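Side-chain contacts in putative thiol-disulfide isomerase or thioredoxin (Salmonella enterica subsp. enterica serovar Typhimurium, PDB 3L9V), which probably catalyses thiol-disulfide exchange, as a DsbA-like oxidoreductase built on the thioredoxin fold: residues A[94-99]-A[103-108]; A[65-70]-A[85-90]; A[149-154]-A[176-181]. All blocks are in the same frame, centred on the assembly; numbering follows the deposited sequence.

Interaction 1: residues A[94-99]-A[103-108]; sequences EKRLHS and VRRVFM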
ATOM      1  N   GLU A  94     -13.971   3.486  11.833  1.00 32.61           N
ATOM      2  CA  GLU A  94     -14.556   4.559  12.627  1.00 38.65           C
ATOM      3  C   GLU A  94     -15.239   5.681  11.822  1.00 42.86           C
ATOM      4  O   GLU A  94     -15.983   6.492  12.372  1.00 46.38           O
ATOM      5  CB  GLU A  94     -13.496   5.123  13.579  1.00 34.84           C
ATOM      6  CG  GLU A  94     -13.354   4.318  14.865  1.00 45.25           C
ATOM      7  CD  GLU A  94     -12.032   4.567  15.588  1.00 55.43           C
ATOM      8  OE1 GLU A  94     -11.474   5.690  15.480  1.00 53.03           O
ATOM      9  OE2 GLU A  94     -11.551   3.629  16.267  1.00 54.53           O
ATOM     10  N   LYS A  95     -14.985   5.724  10.522  1.00 34.67           N
ATOM     11  CA  LYS A  95     -15.612   6.705   9.652  1.00 36.68           C
ATOM     12  C   LYS A  95     -15.338   8.136  10.116  1.00 44.55           C
ATOM     13  O   LYS A  95     -16.224   8.987  10.083  1.00 42.76           O
ATOM     14  CB  LYS A  95     -17.126   6.467   9.569  1.00 47.00           C
ATOM     15  CG  LYS A  95     -17.557   5.004   9.496  1.00 50.39           C
ATOM     16  CD  LYS A  95     -17.382   4.451   8.109  1.00 54.42           C
ATOM     17  CE  LYS A  95     -18.243   3.210   7.869  1.00 53.40           C
ATOM     18  NZ  LYS A  95     -17.633   1.948   8.385  1.00 55.56           N
ATOM     19  N   ARG A  96     -14.114   8.402  10.557  1.00 47.32           N
ATOM     20  CA  ARG A  96     -13.746   9.758  10.934  1.00 49.93           C
ATOM     21  C   ARG A  96     -12.451  10.164  10.246  1.00 47.50           C
ATOM     22  O   ARG A  96     -11.452  10.451  10.891  1.00 51.00           O
ATOM     23  CB  ARG A  96     -13.674   9.937  12.459  1.00 45.56           C
ATOM     24  CG  ARG A  96     -12.583   9.134  13.154  0.74 55.39           C
ATOM     25  CD  ARG A  96     -12.997   8.739  14.571  0.82 62.30           C
ATOM     26  NE  ARG A  96     -13.582   9.851  15.314  0.66 70.59           N
ATOM     27  CZ  ARG A  96     -14.596   9.729  16.166  0.62 74.87           C
ATOM     28  NH1 ARG A  96     -15.143   8.540  16.382  0.68 74.72           N
ATOM     29  NH2 ARG A  96     -15.068  10.794  16.801  0.68 77.83           N
ATOM     30  N   LEU A  97     -12.488  10.152   8.920  1.00 41.84           N
ATOM     31  CA  LEU A  97     -11.442  10.724   8.088  1.00 39.87           C
ATOM     32  C   LEU A  97     -12.084  11.592   7.034  1.00 36.95           C
ATOM     33  O   LEU A  97     -12.260  11.144   5.901  1.00 40.41           O
ATOM     34  CB  LEU A  97     -10.671   9.638   7.351  1.00 39.07           C
ATOM     35  CG  LEU A  97      -9.366   9.054   7.861  1.00 38.19           C
ATOM     36  CD1 LEU A  97      -8.835   8.149   6.763  1.00 33.27           C
ATOM     37  CD2 LEU A  97      -8.331  10.125   8.230  1.00 32.28           C
ATOM     38  N   HIS A  98     -12.418  12.831   7.383  1.00 39.35           N
ATOM     39  CA  HIS A  98     -13.129  13.707   6.455  1.00 39.59           C
ATOM     40  C   HIS A  98     -12.305  14.890   5.977  1.00 40.67           C
ATOM     41  O   HIS A  98     -12.514  15.377   4.872  1.00 43.28           O
ATOM     42  CB  HIS A  98     -14.401  14.270   7.093  1.00 45.89           C
ATOM     43  CG  HIS A  98     -15.157  13.287   7.927  0.62 47.14           C
ATOM     44  ND1 HIS A  98     -15.730  12.149   7.406  0.84 49.91           N
ATOM     45  CD2 HIS A  98     -15.462  13.290   9.248  0.50 48.75           C
ATOM     46  CE1 HIS A  98     -16.344  11.484   8.368  0.36 48.18           C
ATOM     47  NE2 HIS A  98     -16.196  12.159   9.497  1.00 47.64           N
ATOM     48  N   SER A  99     -11.393  15.370   6.813  1.00 34.51           N
ATOM     49  CA  SER A  99     -10.679  16.609   6.520  1.00 34.90           C
ATOM     50  C   SER A  99      -9.170  16.465   6.680  1.00 27.44           C
ATOM     51  O   SER A  99      -8.691  15.511   7.262  1.00 33.95           O
ATOM     52  CB  SER A  99     -11.158  17.708   7.460  1.00 36.80           C
ATOM     53  OG  SER A  99     -10.493  17.578   8.691  1.00 41.12           O
ATOM     54  N   VAL A 103      -6.474  13.865   9.051  1.00 27.41           N
ATOM     55  CA  VAL A 103      -5.287  13.108   8.607  1.00 27.94           C
ATOM     56  C   VAL A 103      -4.126  13.318   9.576  1.00 25.35           C
ATOM     57  O   VAL A 103      -3.545  12.362  10.068  1.00 21.51           O
ATOM     58  CB  VAL A 103      -4.851  13.519   7.189  1.00 27.30           C
ATOM     59  CG1 VAL A 103      -3.513  12.874   6.809  1.00 26.16           C
ATOM     60  CG2 VAL A 103      -5.935  13.131   6.201  1.00 26.28           C
ATOM     61  N   ARG A 104      -3.825  14.580   9.865  1.00 31.27           N
ATOM     62  CA  ARG A 104      -2.739  14.918  10.785  1.00 34.02           C
ATOM     63  C   ARG A 104      -2.999  14.397  12.199  1.00 29.31           C
ATOM     64  O   ARG A 104      -2.100  13.919  12.889  1.00 32.05           O
ATOM     65  CB  ARG A 104      -2.512  16.442  10.812  1.00 27.71           C
ATOM     66  CG  ARG A 104      -1.715  16.934  12.047  1.00 29.72           C
ATOM     67  CD  ARG A 104      -1.410  18.408  11.952  1.00 30.23           C
ATOM     68  NE  ARG A 104      -2.646  19.170  12.030  1.00 37.68           N
ATOM     69  CZ  ARG A 104      -2.795  20.397  11.564  1.00 41.81           C
ATOM     70  NH1 ARG A 104      -1.767  21.022  10.999  1.00 45.10           N
ATOM     71  NH2 ARG A 104      -3.977  20.992  11.663  1.00 42.15           N
ATOM     72  N   ARG A 105      -4.242  14.514  12.639  1.00 35.68           N
ATOM     73  CA  ARG A 105      -4.616  14.061  13.971  1.00 32.29           C
ATOM     74  C   ARG A 105      -4.389  12.559  14.125  1.00 30.17           C
ATOM     75  O   ARG A 105      -3.778  12.108  15.096  1.00 28.93           O
ATOM     76  CB  ARG A 105      -6.074  14.465  14.266  1.00 38.53           C
ATOM     77  CG  ARG A 105      -6.562  14.151  15.664  1.00 47.18           C
ATOM     78  CD  ARG A 105      -8.025  14.577  15.838  1.00 56.83           C
ATOM     79  NE  ARG A 105      -8.878  14.168  14.718  1.00 62.02           N
ATOM     80  CZ  ARG A 105      -9.332  12.930  14.526  1.00 65.81           C
ATOM     81  NH1 ARG A 105      -9.017  11.954  15.369  1.00 68.50           N
ATOM     82  NH2 ARG A 105     -10.095  12.662  13.477  1.00 67.71           N
ATOM     83  N   VAL A 106      -4.847  11.772  13.153  1.00 31.29           N
ATOM     84  CA  VAL A 106      -4.631  10.329  13.232  1.00 18.84           C
ATOM     85  C   VAL A 106      -3.124   9.992  13.136  1.00 20.99           C
ATOM     86  O   VAL A 106      -2.656   9.048  13.766  1.00 30.31           O
ATOM     87  CB  VAL A 106      -5.392   9.577  12.109  1.00 35.72           C
ATOM     88  CG1 VAL A 106      -4.915   8.132  12.024  1.00 34.48           C
ATOM     89  CG2 VAL A 106      -6.922   9.663  12.316  1.00 26.67           C
ATOM     90  N   PHE A 107      -2.366  10.737  12.334  1.00 24.53           N
ATOM     91  CA  PHE A 107      -0.942  10.415  12.176  1.00 24.19           C
ATOM     92  C   PHE A 107      -0.236  10.658  13.515  1.00 31.38           C
ATOM     93  O   PHE A 107       0.525   9.814  13.992  1.00 33.28           O
ATOM     94  CB  PHE A 107      -0.313  11.272  11.072  1.00 24.67           C
ATOM     95  CG  PHE A 107       1.079  10.844  10.674  1.00 30.89           C
ATOM     96  CD1 PHE A 107       2.165  11.095  11.502  1.00 32.91           C
ATOM     97  CD2 PHE A 107       1.304  10.236   9.449  1.00 29.58           C
ATOM     98  CE1 PHE A 107       3.455  10.722  11.132  1.00 32.40           C
ATOM     99  CE2 PHE A 107       2.581   9.853   9.061  1.00 26.52           C
ATOM    100  CZ  PHE A 107       3.666  10.085   9.906  1.00 32.21           C
HETATM  101  N   MSE A 108      -0.518  11.808  14.125  1.00 25.25           N
HETATM  102  CA  MSE A 108       0.079  12.175  15.424  1.00 30.89           C
HETATM  103  C   MSE A 108      -0.276  11.203  16.525  1.00 27.87           C
HETATM  104  O   MSE A 108       0.560  10.844  17.335  1.00 31.55           O
HETATM  105  CB  MSE A 108      -0.382  13.573  15.852  1.00 28.29           C
HETATM  106  CG  MSE A 108       0.229  14.666  15.026  1.00 32.55           C
HETATM  107 SE   MSE A 108      -0.605  16.346  15.480  1.00 43.17          SE
HETATM  108  CE  MSE A 108      -0.326  16.184  17.432  1.00 22.56           C
TER
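Val103 N donates to Ser99 O at 3.3 Å, the backbone hydrogen bond at the point where loop turns into helix. Ser99 stands at the N-cap position of helix 100-111, so this i to i+4 bond closes its first turn. The residue also caps a backbone N just beyond it through its own side chain, while Asp102 reaches back with OD2 to the N atoms of His98 and Ser99.

The apolar part rests on one methyl group. Leu97 CD2 lies 4.3 Å from Val103 CG2 and equally far from Val106 CG2, touching side chains one helical turn apart. CG2 of Val103 lies beside its own backbone N (chi1 172°), on the side where Leu97 arrives. Val106 continues onto Ala86 and Ala90 of helix 80-93, which extends this apolar patch.

Charged groups gather at the exposed side. The Arg105 guanidinium has its salt bridge with Asp102, and its NH2 comes edge-on to Arg96 O at a loose 3.7 Å. The Arg96 side chain runs nearby, its NE 4.8 Å from Arg105 NH2, a like-charge approach that the Asp102 carboxylate probably eases.

Together these features make a serine-capped loop between helices 80-93 and 100-111, in the helical domain that DsbA-like proteins carry inserted in the thioredoxin fold.

Interaction 2: residues A[65-70]-A[85-90]; sequences HELTRA and KAFFTA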
ATOM      1  N   HIS A  65      -4.851  12.987  -1.972  1.00 25.96           N
ATOM      2  CA  HIS A  65      -3.496  13.504  -2.060  1.00 28.00           C
ATOM      3  C   HIS A  65      -2.898  13.708  -0.694  1.00 28.32           C
ATOM      4  O   HIS A  65      -1.689  13.580  -0.528  1.00 25.97           O
ATOM      5  CB  HIS A  65      -3.465  14.813  -2.849  1.00 28.53           C
ATOM      6  CG  HIS A  65      -3.673  14.634  -4.317  1.00 39.00           C
ATOM      7  ND1 HIS A  65      -2.627  14.412  -5.191  1.00 35.83           N
ATOM      8  CD2 HIS A  65      -4.800  14.637  -5.068  1.00 36.14           C
ATOM      9  CE1 HIS A  65      -3.103  14.305  -6.418  1.00 36.10           C
ATOM     10  NE2 HIS A  65      -4.420  14.440  -6.370  1.00 38.87           N
ATOM     11  N   GLU A  66      -3.748  14.035   0.279  1.00 25.44           N
ATOM     12  CA  GLU A  66      -3.294  14.259   1.651  1.00 30.16           C
ATOM     13  C   GLU A  66      -2.833  12.951   2.300  1.00 32.32           C
ATOM     14  O   GLU A  66      -1.833  12.914   3.020  1.00 30.34           O
ATOM     15  CB  GLU A  66      -4.425  14.880   2.492  1.00 29.69           C
ATOM     16  CG  GLU A  66      -4.692  16.346   2.209  1.00 34.90           C
ATOM     17  CD  GLU A  66      -5.749  16.573   1.120  1.00 39.31           C
ATOM     18  OE1 GLU A  66      -6.116  15.619   0.384  1.00 43.06           O
ATOM     19  OE2 GLU A  66      -6.201  17.725   0.991  1.00 40.88           O
ATOM     20  N   LEU A  67      -3.582  11.879   2.060  1.00 26.65           N
ATOM     21  CA  LEU A  67      -3.185  10.560   2.525  1.00 21.87           C
ATOM     22  C   LEU A  67      -1.851  10.123   1.877  1.00 23.34           C
ATOM     23  O   LEU A  67      -0.966   9.656   2.564  1.00 24.65           O
ATOM     24  CB  LEU A  67      -4.312   9.554   2.266  1.00 22.89           C
ATOM     25  CG  LEU A  67      -5.515   9.855   3.206  1.00 25.11           C
ATOM     26  CD1 LEU A  67      -6.733   9.106   2.757  1.00 24.33           C
ATOM     27  CD2 LEU A  67      -5.170   9.477   4.649  1.00 21.07           C
ATOM     28  N   THR A  68      -1.716  10.288   0.562  1.00 30.06           N
ATOM     29  CA  THR A  68      -0.459   9.946  -0.112  1.00 32.23           C
ATOM     30  C   THR A  68       0.752  10.659   0.519  1.00 24.47           C
ATOM     31  O   THR A  68       1.799  10.066   0.690  1.00 28.05           O
ATOM     32  CB  THR A  68      -0.523  10.249  -1.639  1.00 22.80           C
ATOM     33  OG1 THR A  68      -1.484   9.383  -2.261  1.00 28.08           O
ATOM     34  CG2 THR A  68       0.885  10.063  -2.352  1.00 14.04           C
ATOM     35  N   ARG A  69       0.591  11.925   0.862  1.00 25.30           N
ATOM     36  CA  ARG A  69       1.664  12.701   1.490  1.00 21.05           C
ATOM     37  C   ARG A  69       1.867  12.209   2.905  1.00 26.11           C
ATOM     38  O   ARG A  69       2.992  12.093   3.354  1.00 24.63           O
ATOM     39  CB  ARG A  69       1.345  14.206   1.462  1.00 22.49           C
ATOM     40  CG  ARG A  69       2.428  15.137   2.106  1.00 22.30           C
ATOM     41  CD  ARG A  69       2.193  16.605   1.711  1.00 25.31           C
ATOM     42  NE  ARG A  69       2.592  16.860   0.336  1.00 28.20           N
ATOM     43  CZ  ARG A  69       3.842  17.130  -0.041  1.00 31.55           C
ATOM     44  NH1 ARG A  69       4.806  17.211   0.867  1.00 24.86           N
ATOM     45  NH2 ARG A  69       4.126  17.325  -1.323  1.00 29.33           N
ATOM     46  N   ALA A  70       0.774  11.888   3.599  1.00 25.80           N
ATOM     47  CA  ALA A  70       0.870  11.358   4.950  1.00 23.30           C
ATOM     48  C   ALA A  70       1.615  10.026   4.929  1.00 31.36           C
ATOM     49  O   ALA A  70       2.480   9.772   5.777  1.00 22.42           O
ATOM     50  CB  ALA A  70      -0.520  11.195   5.565  1.00 27.88           C
ATOM     51  N   LYS A  85      -2.429   0.664   9.982  1.00 25.70           N
ATOM     52  CA  LYS A  85      -3.453   0.252  10.918  1.00 35.01           C
ATOM     53  C   LYS A  85      -4.281   1.454  11.352  1.00 37.01           C
ATOM     54  O   LYS A  85      -5.508   1.392  11.372  1.00 30.59           O
ATOM     55  CB  LYS A  85      -2.795  -0.410  12.130  1.00 41.75           C
ATOM     56  CG  LYS A  85      -3.754  -1.245  12.954  1.00 51.95           C
ATOM     57  CD  LYS A  85      -3.035  -2.187  13.911  0.76 54.72           C
ATOM     58  NZ  LYS A  85      -3.398  -3.681  15.908  1.00 62.83           N
ATOM     59  N   ALA A  86      -3.613   2.564  11.663  1.00 35.44           N
ATOM     60  CA  ALA A  86      -4.332   3.756  12.127  1.00 35.83           C
ATOM     61  C   ALA A  86      -5.288   4.368  11.090  1.00 33.79           C
ATOM     62  O   ALA A  86      -6.421   4.739  11.428  1.00 24.17           O
ATOM     63  CB  ALA A  86      -3.356   4.815  12.641  1.00 38.86           C
ATOM     64  N   PHE A  87      -4.844   4.479   9.836  1.00 23.58           N
ATOM     65  CA  PHE A  87      -5.679   5.097   8.812  1.00 22.44           C
ATOM     66  C   PHE A  87      -6.833   4.201   8.318  1.00 28.19           C
ATOM     67  O   PHE A  87      -7.884   4.706   7.910  1.00 22.68           O
ATOM     68  CB  PHE A  87      -4.841   5.612   7.649  1.00 32.18           C
ATOM     69  CG  PHE A  87      -4.185   6.953   7.919  1.00 35.88           C
ATOM     70  CD1 PHE A  87      -4.941   8.056   8.255  1.00 37.80           C
ATOM     71  CD2 PHE A  87      -2.822   7.104   7.807  1.00 39.80           C
ATOM     72  CE1 PHE A  87      -4.338   9.290   8.483  1.00 34.25           C
ATOM     73  CE2 PHE A  87      -2.214   8.328   8.051  1.00 38.92           C
ATOM     74  CZ  PHE A  87      -2.967   9.415   8.395  1.00 32.82           C
ATOM     75  N   PHE A  88      -6.636   2.884   8.341  1.00 24.05           N
ATOM     76  CA  PHE A  88      -7.730   1.991   7.985  1.00 30.43           C
ATOM     77  C   PHE A  88      -8.788   1.968   9.090  1.00 27.84           C
ATOM     78  O   PHE A  88      -9.969   1.955   8.817  1.00 26.58           O
ATOM     79  CB  PHE A  88      -7.215   0.589   7.680  1.00 22.46           C
ATOM     80  CG  PHE A  88      -6.789   0.410   6.233  1.00 19.95           C
ATOM     81  CD1 PHE A  88      -7.610   0.822   5.217  1.00 20.60           C
ATOM     82  CD2 PHE A  88      -5.575  -0.195   5.917  1.00 17.44           C
ATOM     83  CE1 PHE A  88      -7.224   0.651   3.880  1.00 28.09           C
ATOM     84  CE2 PHE A  88      -5.185  -0.363   4.599  1.00 20.66           C
ATOM     85  CZ  PHE A  88      -6.005   0.061   3.585  1.00 19.07           C
ATOM     86  N   THR A  89      -8.346   1.966  10.341  1.00 31.99           N
ATOM     87  CA  THR A  89      -9.269   2.098  11.463  1.00 28.93           C
ATOM     88  C   THR A  89     -10.027   3.408  11.366  1.00 32.20           C
ATOM     89  O   THR A  89     -11.259   3.422  11.393  1.00 31.63           O
ATOM     90  CB  THR A  89      -8.518   2.030  12.786  1.00 33.78           C
ATOM     91  OG1 THR A  89      -7.825   0.787  12.832  1.00 28.52           O
ATOM     92  CG2 THR A  89      -9.488   2.122  13.971  1.00 39.50           C
ATOM     93  N   ALA A  90      -9.296   4.507  11.190  1.00 29.98           N
ATOM     94  CA  ALA A  90      -9.926   5.823  11.154  1.00 30.47           C
ATOM     95  C   ALA A  90     -10.945   5.949  10.036  1.00 36.59           C
ATOM     96  O   ALA A  90     -11.999   6.564  10.215  1.00 32.59           O
ATOM     97  CB  ALA A  90      -8.889   6.931  11.046  1.00 33.42           C
TER
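One face of the Phe87 ring receives Leu67, whose CD2 sits 3.8 Å above the ring plane, displaced toward the rim. This is a CH-pi contact: the methyl carbon is 4.1 Å from the ring centroid and 19° off the ring normal. Its closest ring atoms are CD1 and CE1, so the methyl rests over that side of the ring. Ala70 approaches obliquely at the far end, its CB 4.1 Å from Phe87 CZ and nearly as close to CE2. Phe24 also meets this ring, with the two planes at about 50°.

The Leu67 and Phe87 side chains run antiparallel alongside each other, the methyl branch overlapping the ring. The Phe87 CG is placed anti to the carbonyl carbon and beside the backbone N (chi1 -80°), and from there the ring spans toward the other helix. Leu67 and Ala70 are one helical turn apart, so a single aromatic side chain engages two successive positions on the facing helix. All three residues are buried, and the interaction between them is wholly apolar.

The contact thus joins the consecutive helices 64-77 and 80-93 in the core of the helical domain of a DsbA-like protein. Phe88 extends from helix 80-93 to Cys29 on helix 27-35, part of a CxxC consistent with a thioredoxin-type redox site. Helix 100-111 packs beside both, through Val103 on Ala70 and Val106 on Ala86 and Ala90. Behind Thr68 and Arg69, helix 125-140 covers helix 64-77.

Interaction 3: residues A[149-154]-A[176-181]; sequences VYVRGR and AVVRKL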
ATOM      1  N   VAL A 149      -1.076  -5.365  -7.005  1.00 19.00           N
ATOM      2  CA  VAL A 149       0.116  -6.052  -6.532  1.00 22.40           C
ATOM      3  C   VAL A 149       1.014  -6.426  -7.717  1.00 28.54           C
ATOM      4  O   VAL A 149       0.544  -7.003  -8.693  1.00 25.20           O
ATOM      5  CB  VAL A 149      -0.259  -7.330  -5.822  1.00 21.81           C
ATOM      6  CG1 VAL A 149       1.004  -8.096  -5.400  1.00 19.51           C
ATOM      7  CG2 VAL A 149      -1.171  -7.017  -4.608  1.00 21.30           C
ATOM      8  N   TYR A 150       2.289  -6.066  -7.638  1.00 22.51           N
ATOM      9  CA  TYR A 150       3.264  -6.364  -8.703  1.00 23.14           C
ATOM     10  C   TYR A 150       4.426  -7.154  -8.133  1.00 31.28           C
ATOM     11  O   TYR A 150       4.928  -6.832  -7.055  1.00 32.60           O
ATOM     12  CB  TYR A 150       3.808  -5.084  -9.319  1.00 23.66           C
ATOM     13  CG  TYR A 150       2.748  -4.242  -9.944  1.00 27.71           C
ATOM     14  CD1 TYR A 150       2.049  -3.301  -9.186  1.00 20.32           C
ATOM     15  CD2 TYR A 150       2.398  -4.414 -11.280  1.00 21.70           C
ATOM     16  CE1 TYR A 150       1.061  -2.536  -9.749  1.00 22.53           C
ATOM     17  CE2 TYR A 150       1.400  -3.663 -11.847  1.00 23.21           C
ATOM     18  CZ  TYR A 150       0.731  -2.725 -11.077  1.00 25.17           C
ATOM     19  OH  TYR A 150      -0.268  -1.960 -11.637  1.00 25.88           O
ATOM     20  N   VAL A 151       4.837  -8.193  -8.849  1.00 24.19           N
ATOM     21  CA  VAL A 151       5.911  -9.056  -8.397  1.00 22.41           C
ATOM     22  C   VAL A 151       7.158  -8.815  -9.267  1.00 32.22           C
ATOM     23  O   VAL A 151       7.054  -8.729 -10.494  1.00 25.83           O
ATOM     24  CB  VAL A 151       5.479 -10.516  -8.397  1.00 30.52           C
ATOM     25  CG1 VAL A 151       6.570 -11.406  -7.810  1.00 25.37           C
ATOM     26  CG2 VAL A 151       4.159 -10.684  -7.610  1.00 28.85           C
ATOM     27  N   ARG A 152       8.308  -8.642  -8.610  1.00 32.94           N
ATOM     28  CA  ARG A 152       9.605  -8.372  -9.263  1.00 28.47           C
ATOM     29  C   ARG A 152       9.587  -7.358 -10.393  1.00 33.54           C
ATOM     30  O   ARG A 152      10.358  -7.445 -11.352  1.00 45.04           O
ATOM     31  CB  ARG A 152      10.250  -9.679  -9.726  1.00 32.70           C
ATOM     32  CG  ARG A 152      10.644 -10.576  -8.549  1.00 45.47           C
ATOM     33  CD  ARG A 152      10.625 -12.065  -8.885  1.00 53.21           C
ATOM     34  NE  ARG A 152      11.723 -12.481  -9.752  1.00 61.88           N
ATOM     35  CZ  ARG A 152      11.861 -13.710 -10.249  1.00 67.85           C
ATOM     36  NH1 ARG A 152      12.892 -13.994 -11.036  1.00 72.76           N
ATOM     37  NH2 ARG A 152      10.968 -14.656  -9.966  1.00 61.72           N
ATOM     38  N   GLY A 153       8.715  -6.380 -10.281  1.00 28.71           N
ATOM     39  CA  GLY A 153       8.638  -5.345 -11.282  1.00 29.86           C
ATOM     40  C   GLY A 153       8.163  -5.814 -12.640  1.00 37.78           C
ATOM     41  O   GLY A 153       8.253  -5.048 -13.611  1.00 38.20           O
ATOM     42  N   ARG A 154       7.659  -7.046 -12.737  1.00 32.80           N
ATOM     43  CA  ARG A 154       7.189  -7.520 -14.045  1.00 41.26           C
ATOM     44  C   ARG A 154       5.796  -8.143 -14.115  1.00 36.55           C
ATOM     45  O   ARG A 154       5.199  -8.170 -15.183  1.00 42.24           O
ATOM     46  CB  ARG A 154       8.211  -8.439 -14.728  1.00 45.84           C
ATOM     47  CG  ARG A 154       9.207  -9.112 -13.802  1.00 56.76           C
ATOM     48  CD  ARG A 154      10.073 -10.090 -14.586  1.00 58.31           C
ATOM     49  NE  ARG A 154      11.022 -10.821 -13.753  1.00 59.62           N
ATOM     50  CZ  ARG A 154      11.653 -11.923 -14.151  1.00 61.59           C
ATOM     51  NH1 ARG A 154      11.420 -12.409 -15.359  1.00 60.04           N
ATOM     52  NH2 ARG A 154      12.509 -12.544 -13.349  1.00 63.22           N
ATOM     53  N   ALA A 176      -0.205 -18.128  -3.019  1.00 26.00           N
ATOM     54  CA  ALA A 176       0.429 -19.205  -3.766  1.00 26.04           C
ATOM     55  C   ALA A 176       0.928 -18.692  -5.107  1.00 24.36           C
ATOM     56  O   ALA A 176       2.045 -18.994  -5.529  1.00 30.32           O
ATOM     57  CB  ALA A 176      -0.535 -20.380  -3.961  1.00 27.08           C
ATOM     58  N   VAL A 177       0.107 -17.885  -5.766  1.00 26.45           N
ATOM     59  CA  VAL A 177       0.505 -17.301  -7.029  1.00 28.85           C
ATOM     60  C   VAL A 177       1.659 -16.304  -6.870  1.00 32.34           C
ATOM     61  O   VAL A 177       2.597 -16.304  -7.658  1.00 27.38           O
ATOM     62  CB  VAL A 177      -0.696 -16.676  -7.775  1.00 27.35           C
ATOM     63  CG1 VAL A 177      -0.224 -15.801  -8.925  1.00 19.78           C
ATOM     64  CG2 VAL A 177      -1.604 -17.786  -8.282  1.00 33.15           C
ATOM     65  N   VAL A 178       1.604 -15.468  -5.843  1.00 27.11           N
ATOM     66  CA  VAL A 178       2.721 -14.562  -5.593  1.00 20.10           C
ATOM     67  C   VAL A 178       4.001 -15.308  -5.282  1.00 21.87           C
ATOM     68  O   VAL A 178       5.068 -14.966  -5.793  1.00 30.31           O
ATOM     69  CB  VAL A 178       2.412 -13.576  -4.477  1.00 26.72           C
ATOM     70  CG1 VAL A 178       3.696 -12.810  -4.078  1.00 20.34           C
ATOM     71  CG2 VAL A 178       1.337 -12.638  -4.958  1.00 21.05           C
ATOM     72  N   ARG A 179       3.885 -16.323  -4.429  1.00 24.34           N
ATOM     73  CA  ARG A 179       4.989 -17.221  -4.128  1.00 25.78           C
ATOM     74  C   ARG A 179       5.608 -17.796  -5.424  1.00 29.28           C
ATOM     75  O   ARG A 179       6.812 -17.677  -5.659  1.00 31.26           O
ATOM     76  CB  ARG A 179       4.507 -18.352  -3.213  1.00 28.82           C
ATOM     77  CG  ARG A 179       5.617 -19.337  -2.735  1.00 34.23           C
ATOM     78  CD  ARG A 179       5.012 -20.695  -2.301  1.00 30.11           C
ATOM     79  NE  ARG A 179       4.505 -21.403  -3.467  1.00 29.67           N
ATOM     80  CZ  ARG A 179       3.391 -22.131  -3.509  1.00 32.80           C
ATOM     81  NH1 ARG A 179       2.627 -22.273  -2.433  1.00 28.21           N
ATOM     82  NH2 ARG A 179       3.046 -22.724  -4.646  1.00 35.42           N
ATOM     83  N   LYS A 180       4.780 -18.410  -6.261  1.00 22.97           N
ATOM     84  CA  LYS A 180       5.249 -18.945  -7.544  1.00 24.98           C
ATOM     85  C   LYS A 180       6.065 -17.936  -8.357  1.00 25.75           C
ATOM     86  O   LYS A 180       7.130 -18.239  -8.874  1.00 31.40           O
ATOM     87  CB  LYS A 180       4.063 -19.439  -8.367  1.00 24.97           C
ATOM     88  CG  LYS A 180       4.423 -19.762  -9.821  1.00 38.41           C
ATOM     89  CD  LYS A 180       3.252 -20.426 -10.545  1.00 43.54           C
ATOM     90  CE  LYS A 180       2.083 -19.453 -10.721  1.00 44.68           C
ATOM     91  NZ  LYS A 180       0.868 -20.147 -11.252  1.00 42.81           N
ATOM     92  N   LEU A 181       5.546 -16.719  -8.454  1.00 29.50           N
ATOM     93  CA  LEU A 181       6.159 -15.674  -9.251  1.00 26.66           C
ATOM     94  C   LEU A 181       7.436 -15.122  -8.630  1.00 30.42           C
ATOM     95  O   LEU A 181       8.255 -14.503  -9.314  1.00 22.80           O
ATOM     96  CB  LEU A 181       5.161 -14.543  -9.477  1.00 23.87           C
ATOM     97  CG  LEU A 181       3.979 -14.883 -10.385  1.00 35.84           C
ATOM     98  CD1 LEU A 181       3.011 -13.702 -10.434  1.00 26.03           C
ATOM     99  CD2 LEU A 181       4.442 -15.262 -11.798  1.00 26.78           C
TER
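With its CG1 anti to the backbone N (chi1 -175°) and CG2 beside that N, Val151 turns its two methyls so that their nearest approaches are to different helix residues. CG1 comes to 3.8 Å from Leu181 CB, and CG2 to 4.1 Å from Val178 CG1. The Val151 and Leu181 side chains cross at about a right angle, and the closest approach is to the root of the leucine, its CB. Val178 and Leu181 lie three residues apart on the helix, and the strand side chain bridges them.

A bend at chi3 (72°) turns the Arg152 guanidinium back to the helix end. There NH2 donates to Leu181 O over 2.8 Å, with an N-H...acceptor angle of 142°. The oxygen lies near the guanidinium edge but somewhat out of its plane, and the donor is tilted from the carbonyl plane; this bent bond is therefore not ideally aligned. Arg152 CD also comes close to the same oxygen, at 3.4 Å. Since Leu181 is in the last turn of helix 167-182, the arginine's positive charge would be expected to suit the negative end of the helix dipole. The same NH2 makes a weak hydrogen bond to Ala183 O.

Leu181 further touches Tyr155 and Ile157, and Val178 reaches Val18. Antiparallel strands 148-151 and 155-157 followed by helix 167-182 form the C-terminal beta-beta-alpha unit of the thioredoxin fold.

Interactions 1 and 2 adjoin in the helical part of the protein, their centres about 7 Å apart, whereas interaction 3 lies on the opposite side of the chain's centre, with its centre about 33 Å from interaction 1 and 26 Å from interaction 2. The neighbours share a core: Val103 and Phe87 meet in packing, and probable backbone hydrogen bonds tie 94-99 to the end of helix 80-93. Interaction 2 is buried and apolar. The partly buried interaction 1 adds helix-start bonding and surface charge, while interaction 3 combines buried sheet-to-helix packing with an arginine at a helix end, polar groups thus marking helix termini in both.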